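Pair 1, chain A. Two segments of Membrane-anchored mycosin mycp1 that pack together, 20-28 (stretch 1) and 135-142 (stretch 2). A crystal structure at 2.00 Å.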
# COMPACT_ATOMS: atom_id res chain seq x y z
N ASP A 20 16.20 1.94 -11.16
CA ASP A 20 16.88 0.86 -11.91
C ASP A 20 17.56 1.38 -13.16
O ASP A 20 18.55 0.84 -13.61
CB ASP A 20 15.85 -0.19 -12.33
CG ASP A 20 16.48 -1.37 -13.05
OD1 ASP A 20 17.31 -2.07 -12.43
OD2 ASP A 20 16.14 -1.60 -14.24
N ASN A 21 16.97 2.40 -13.76
CA ASN A 21 17.56 3.06 -14.91
C ASN A 21 17.22 4.55 -14.87
O ASN A 21 16.28 4.96 -14.19
CB ASN A 21 17.07 2.42 -16.20
CG ASN A 21 15.57 2.25 -16.21
OD1 ASN A 21 14.84 3.23 -16.41
ND2 ASN A 21 15.10 1.02 -15.98
N PRO A 22 17.97 5.37 -15.60
CA PRO A 22 17.81 6.81 -15.42
C PRO A 22 16.41 7.34 -15.73
O PRO A 22 15.75 6.84 -16.65
CB PRO A 22 18.83 7.39 -16.39
CG PRO A 22 19.85 6.32 -16.58
CD PRO A 22 19.07 5.05 -16.53
N MET A 23 15.98 8.35 -14.99
CA MET A 23 14.60 8.84 -15.02
C MET A 23 14.63 10.37 -15.02
O MET A 23 15.48 10.96 -14.32
CB MET A 23 13.83 8.39 -13.77
CG MET A 23 13.63 6.90 -13.58
SD MET A 23 12.59 6.14 -14.85
CE MET A 23 10.95 6.67 -14.40
N GLU A 24 13.71 10.98 -15.76
CA GLU A 24 13.66 12.43 -15.92
C GLU A 24 12.24 12.94 -15.78
O GLU A 24 11.29 12.38 -16.36
CB GLU A 24 14.23 12.83 -17.29
CG GLU A 24 14.11 14.32 -17.59
CD GLU A 24 14.82 14.74 -18.88
OE1 GLU A 24 15.25 13.86 -19.65
OE2 GLU A 24 14.93 15.96 -19.12
N GLN A 25 12.09 14.03 -15.02
CA GLN A 25 10.78 14.65 -14.85
C GLN A 25 10.36 15.33 -16.15
O GLN A 25 11.03 16.25 -16.60
CB GLN A 25 10.79 15.66 -13.71
CG GLN A 25 9.42 16.23 -13.43
CD GLN A 25 9.40 17.12 -12.21
OE1 GLN A 25 10.39 17.28 -11.52
NE2 GLN A 25 8.25 17.71 -11.93
N ARG A 26 9.25 14.87 -16.72
CA ARG A 26 8.69 15.47 -17.93
C ARG A 26 7.45 16.33 -17.67
O ARG A 26 7.04 17.10 -18.54
CB ARG A 26 8.33 14.37 -18.92
CG ARG A 26 9.49 13.45 -19.30
CD ARG A 26 10.40 14.03 -20.38
NE ARG A 26 10.90 12.97 -21.26
CZ ARG A 26 12.10 12.38 -21.20
NH1 ARG A 26 13.01 12.74 -20.30
NH2 ARG A 26 12.41 11.43 -22.07
N ARG A 27 6.84 16.22 -16.50
CA ARG A 27 5.65 16.99 -16.19
C ARG A 27 5.76 17.78 -14.89
O ARG A 27 6.40 17.33 -13.93
CB ARG A 27 4.45 16.06 -16.05
CG ARG A 27 4.11 15.23 -17.26
CD ARG A 27 2.85 14.44 -16.95
NE ARG A 27 2.60 13.36 -17.92
CZ ARG A 27 1.73 12.37 -17.73
NH1 ARG A 27 1.02 12.29 -16.61
NH2 ARG A 27 1.58 11.44 -18.67
N VAL A 28 5.07 18.92 -14.85
CA VAL A 28 4.91 19.71 -13.64
C VAL A 28 4.08 18.92 -12.62
O VAL A 28 3.21 18.13 -12.97
CB VAL A 28 4.27 21.09 -13.93
CG1 VAL A 28 4.01 21.86 -12.64
CG2 VAL A 28 5.16 21.90 -14.85
N SER A 135 6.51 7.59 -9.80
CA SER A 135 5.89 8.87 -10.20
C SER A 135 5.47 8.88 -11.65
O SER A 135 6.31 8.65 -12.54
CB SER A 135 6.81 10.08 -9.98
OG SER A 135 6.21 11.26 -10.53
N ALA A 136 4.21 9.24 -11.89
CA ALA A 136 3.71 9.47 -13.23
C ALA A 136 4.31 10.72 -13.91
O ALA A 136 4.11 10.93 -15.09
CB ALA A 136 2.18 9.56 -13.20
N ALA A 137 5.03 11.56 -13.16
CA ALA A 137 5.62 12.78 -13.72
C ALA A 137 6.99 12.55 -14.39
O ALA A 137 7.51 13.43 -15.08
CB ALA A 137 5.77 13.83 -12.62
N PHE A 138 7.57 11.37 -14.16
CA PHE A 138 8.89 11.01 -14.70
C PHE A 138 8.78 9.95 -15.76
O PHE A 138 7.87 9.11 -15.71
CB PHE A 138 9.77 10.46 -13.58
CG PHE A 138 10.28 11.50 -12.64
CD1 PHE A 138 9.40 12.18 -11.79
CD2 PHE A 138 11.63 11.77 -12.55
CE1 PHE A 138 9.88 13.12 -10.90
CE2 PHE A 138 12.11 12.71 -11.66
CZ PHE A 138 11.23 13.38 -10.83
N GLN A 139 9.73 9.95 -16.69
CA GLN A 139 9.82 8.93 -17.73
C GLN A 139 11.26 8.40 -17.81
O GLN A 139 12.21 9.17 -17.58
CB GLN A 139 9.45 9.49 -19.12
CG GLN A 139 7.98 9.87 -19.30
CD GLN A 139 7.05 8.67 -19.25
OE1 GLN A 139 7.35 7.61 -19.81
NE2 GLN A 139 5.91 8.83 -18.57
N PRO A 140 11.42 7.12 -18.19
CA PRO A 140 12.76 6.58 -18.41
C PRO A 140 13.51 7.37 -19.49
O PRO A 140 12.93 7.73 -20.50
CB PRO A 140 12.51 5.14 -18.86
CG PRO A 140 11.03 4.92 -18.74
CD PRO A 140 10.38 6.25 -18.77
N VAL A 141 14.78 7.68 -19.24
CA VAL A 141 15.59 8.34 -20.24
C VAL A 141 15.78 7.31 -21.35
O VAL A 141 16.06 6.14 -21.06
CB VAL A 141 16.96 8.78 -19.68
CG1 VAL A 141 17.82 9.38 -20.77
CG2 VAL A 141 16.79 9.78 -18.55
N GLY A 142 15.57 7.73 -22.60
CA GLY A 142 15.69 6.83 -23.75
C GLY A 142 16.84 5.86 -23.55
O GLY A 142 17.94 6.27 -23.19
O HOH W 1 16.53 5.00 -18.60

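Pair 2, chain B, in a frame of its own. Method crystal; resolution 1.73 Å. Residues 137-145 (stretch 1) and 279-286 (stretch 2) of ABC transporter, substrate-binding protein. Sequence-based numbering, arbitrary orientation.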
# COMPACT_ATOMS: atom_id res chain seq x y z
N ASP B 137 -3.99 -1.89 -8.99
CA ASP B 137 -4.49 -1.29 -10.22
C ASP B 137 -5.61 -2.10 -10.89
O ASP B 137 -5.44 -2.65 -11.97
CB ASP B 137 -3.35 -1.03 -11.21
CG ASP B 137 -2.69 -2.29 -11.73
OD1 ASP B 137 -2.49 -3.25 -10.96
OD2 ASP B 137 -2.38 -2.32 -12.95
N MET B 138 -6.76 -2.13 -10.24
CA MET B 138 -7.92 -2.88 -10.72
C MET B 138 -8.40 -2.28 -12.05
O MET B 138 -8.33 -1.06 -12.23
CB MET B 138 -9.08 -2.85 -9.72
CG MET B 138 -8.77 -3.54 -8.43
SD MET B 138 -10.08 -3.52 -7.18
CE MET B 138 -11.50 -4.14 -8.05
N ALA B 139 -8.85 -3.16 -12.96
CA ALA B 139 -9.42 -2.74 -14.25
C ALA B 139 -10.94 -2.65 -14.10
O ALA B 139 -11.55 -3.53 -13.46
CB ALA B 139 -9.04 -3.71 -15.34
N TRP B 140 -11.51 -1.59 -14.65
CA TRP B 140 -12.93 -1.30 -14.57
C TRP B 140 -13.45 -1.10 -15.98
O TRP B 140 -12.73 -0.56 -16.85
CB TRP B 140 -13.13 -0.02 -13.77
CG TRP B 140 -12.49 -0.05 -12.42
CD1 TRP B 140 -11.24 0.35 -12.11
CD2 TRP B 140 -13.09 -0.50 -11.21
NE1 TRP B 140 -11.00 0.16 -10.78
CE2 TRP B 140 -12.12 -0.35 -10.20
CE3 TRP B 140 -14.33 -1.03 -10.88
CZ2 TRP B 140 -12.36 -0.70 -8.86
CZ3 TRP B 140 -14.58 -1.37 -9.52
CH2 TRP B 140 -13.60 -1.21 -8.56
N ILE B 141 -14.69 -1.52 -16.22
CA ILE B 141 -15.27 -1.45 -17.56
C ILE B 141 -16.66 -0.78 -17.51
O ILE B 141 -17.39 -0.96 -16.54
CB ILE B 141 -15.32 -2.84 -18.21
CG1 ILE B 141 -15.77 -2.77 -19.69
CG2 ILE B 141 -16.17 -3.81 -17.42
CD1 ILE B 141 -15.53 -4.05 -20.44
N ASN B 142 -16.99 -0.06 -18.59
CA ASN B 142 -18.29 0.58 -18.75
C ASN B 142 -19.41 -0.40 -19.15
O ASN B 142 -19.57 -0.79 -20.32
CB ASN B 142 -18.20 1.79 -19.71
CG ASN B 142 -19.43 2.69 -19.58
OD1 ASN B 142 -20.53 2.18 -19.45
ND2 ASN B 142 -19.25 3.99 -19.56
N LYS B 143 -20.15 -0.84 -18.14
CA LYS B 143 -21.28 -1.75 -18.33
C LYS B 143 -22.49 -1.13 -19.06
O LYS B 143 -23.22 -1.86 -19.69
CB LYS B 143 -21.78 -2.31 -16.98
CG LYS B 143 -20.93 -3.45 -16.41
CD LYS B 143 -21.72 -4.35 -15.45
CE LYS B 143 -22.71 -3.60 -14.54
NZ LYS B 143 -23.14 -4.37 -13.33
N ASP B 144 -22.70 0.19 -18.94
CA ASP B 144 -23.69 0.91 -19.75
C ASP B 144 -23.40 0.70 -21.24
O ASP B 144 -24.30 0.30 -21.99
CB ASP B 144 -23.67 2.42 -19.50
CG ASP B 144 -24.25 2.83 -18.15
OD1 ASP B 144 -24.86 2.00 -17.44
OD2 ASP B 144 -24.08 4.02 -17.82
N TRP B 145 -22.15 0.94 -21.64
CA TRP B 145 -21.74 0.73 -23.06
C TRP B 145 -21.90 -0.71 -23.55
O TRP B 145 -22.39 -0.95 -24.66
CB TRP B 145 -20.30 1.20 -23.28
CG TRP B 145 -20.08 2.65 -23.07
CD1 TRP B 145 -20.99 3.59 -22.64
CD2 TRP B 145 -18.86 3.35 -23.26
NE1 TRP B 145 -20.41 4.80 -22.56
CE2 TRP B 145 -19.10 4.69 -22.93
CE3 TRP B 145 -17.59 2.96 -23.68
CZ2 TRP B 145 -18.12 5.65 -23.01
CZ3 TRP B 145 -16.61 3.92 -23.73
CH2 TRP B 145 -16.87 5.24 -23.41
N ASN B 279 -21.50 5.00 -8.88
CA ASN B 279 -22.61 4.64 -9.75
C ASN B 279 -22.39 3.23 -10.31
O ASN B 279 -21.32 2.62 -10.13
CB ASN B 279 -22.73 5.65 -10.89
CG ASN B 279 -21.43 5.79 -11.67
OD1 ASN B 279 -20.96 4.82 -12.25
ND2 ASN B 279 -20.83 6.97 -11.65
N GLU B 280 -23.40 2.73 -11.01
CA GLU B 280 -23.38 1.40 -11.54
C GLU B 280 -22.98 1.35 -13.03
O GLU B 280 -23.00 0.30 -13.62
CB GLU B 280 -24.74 0.75 -11.32
CG GLU B 280 -25.24 0.79 -9.87
CD GLU B 280 -24.28 0.16 -8.85
OE1 GLU B 280 -23.64 -0.87 -9.17
OE2 GLU B 280 -24.18 0.70 -7.72
N SER B 281 -22.61 2.48 -13.63
CA SER B 281 -22.18 2.47 -15.04
C SER B 281 -20.87 1.68 -15.25
O SER B 281 -20.68 1.14 -16.34
CB SER B 281 -21.98 3.89 -15.56
OG SER B 281 -23.16 4.65 -15.39
N TYR B 282 -20.01 1.62 -14.21
CA TYR B 282 -18.73 0.89 -14.25
C TYR B 282 -18.71 -0.25 -13.23
O TYR B 282 -19.28 -0.13 -12.11
CB TYR B 282 -17.58 1.85 -13.97
CG TYR B 282 -17.32 2.77 -15.11
CD1 TYR B 282 -18.00 3.98 -15.21
CD2 TYR B 282 -16.41 2.44 -16.12
CE1 TYR B 282 -17.78 4.83 -16.28
CE2 TYR B 282 -16.17 3.30 -17.19
CZ TYR B 282 -16.87 4.50 -17.27
OH TYR B 282 -16.65 5.36 -18.34
N ASP B 283 -18.07 -1.35 -13.62
CA ASP B 283 -17.89 -2.48 -12.73
C ASP B 283 -16.52 -3.12 -13.01
O ASP B 283 -15.83 -2.72 -13.94
CB ASP B 283 -19.00 -3.51 -12.97
CG ASP B 283 -19.36 -4.29 -11.71
OD1 ASP B 283 -18.60 -4.30 -10.72
OD2 ASP B 283 -20.43 -4.91 -11.72
N VAL B 284 -16.18 -4.12 -12.20
CA VAL B 284 -14.91 -4.84 -12.30
C VAL B 284 -14.84 -5.63 -13.61
O VAL B 284 -15.78 -6.34 -13.99
CB VAL B 284 -14.70 -5.83 -11.14
CG1 VAL B 284 -13.32 -6.45 -11.23
CG2 VAL B 284 -14.89 -5.16 -9.77
N LEU B 285 -13.74 -5.45 -14.33
CA LEU B 285 -13.46 -6.26 -15.50
C LEU B 285 -12.97 -7.60 -14.94
O LEU B 285 -11.91 -7.62 -14.28
CB LEU B 285 -12.36 -5.61 -16.35
CG LEU B 285 -11.95 -6.37 -17.62
CD1 LEU B 285 -13.10 -6.38 -18.61
CD2 LEU B 285 -10.73 -5.79 -18.27
N PRO B 286 -13.69 -8.69 -15.18
CA PRO B 286 -13.17 -9.96 -14.67
C PRO B 286 -11.81 -10.35 -15.24
O PRO B 286 -11.42 -9.88 -16.32
CB PRO B 286 -14.22 -10.99 -15.09
CG PRO B 286 -15.41 -10.19 -15.55
CD PRO B 286 -14.90 -8.88 -16.01
O HOH W 2 -10.29 -5.91 -12.90
O HOH W 3 -24.41 -2.78 -11.39

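Both pairs are short antiparallel ladders, and over 14 central residues their backbones superpose to 0.7 Å. The shared rule is a ladder of main-chain bonds that ends on a single carbonyl. In pair 1, A:Val141 N donates to A:Pro22 O (2.9 Å), A:Glu24 N to A:Gln139 O (3.0 Å) and A:Gln139 N to A:Glu24 O (2.9 Å). The matching bonds in pair 2 are B:Leu285 N to B:Ala139 O (3.0 Å), B:Ile141 N to B:Asp283 O (2.8 Å) and B:Asp283 N to B:Ile141 O (3.0 Å). At the end, A:Ala137 O accepts from A:Arg26 N (2.8 Å) and A:Arg27 N (3.2 Å). Its counterpart B:Ser281 O receives B:Lys143 N (2.7 Å) and B:Asp144 N (3.4 Å), both weakly, as the chain there turns into a helix. A water also repeats. In pair 2 it donates to B:Ala139 O and B:Leu285 O (2.8 and 2.7 Å from the water O); in pair 1 a water O lies 2.8 Å from each of the matched A:Pro22 O and A:Val141 O.

The best conserved side-chain position is the aromatic one. A:Phe138 and B:Tyr282 coincide, with side-chain centres 0.7 Å apart and chi1 in m, and each ring is covered on one face by the residue paired with it. In pair 1 that cover is aliphatic: A:Gln25 CB sits 3.8 Å from the centroid of the A:Phe138 ring, while its amide reaches along its own stretch, past the end of the strand, A:Gln25 NE2 donating to A:Arg27 O at 2.8 Å. In pair 2 the shorter B:Asn142 lays CG over the ring and caps the helix, its OD1 accepting from B:Trp145 N at 3.0 Å.

Next along the face that carries A:Gln25 and A:Phe138, A:Met23 meets A:Pro140, SD to CB 4.1 Å, and folds back so that CE lies 4.1 Å from A:Phe138 CB. The matched B:Trp140 and B:Val284 diverge, yet the indole is long enough for CZ3 to reach B:Val284 CG2 at 3.8 Å.

The hydrogen-bonded pair between these positions is solved differently. A:Glu24 spends its charge within its own stretch, OE1 forming a salt bridge with A:Arg26 NH1 (2.6 Å), and A:Gln139 CB lies over one face of that guanidinium. In pair 2 the charge crosses the ladder: B:Lys143 NZ bridges to B:Asp283 OD2 at 3.2 Å, and B:Ile141 CD1 packs on B:Leu285 CD1 at 3.8 Å. B:Ser281 OG adds a bond to B:Asp144 OD2 (2.7 Å), where the matched A:Ala137 offers only a methyl. The backbone thus fixes the register while tolerating quite different placements of charge.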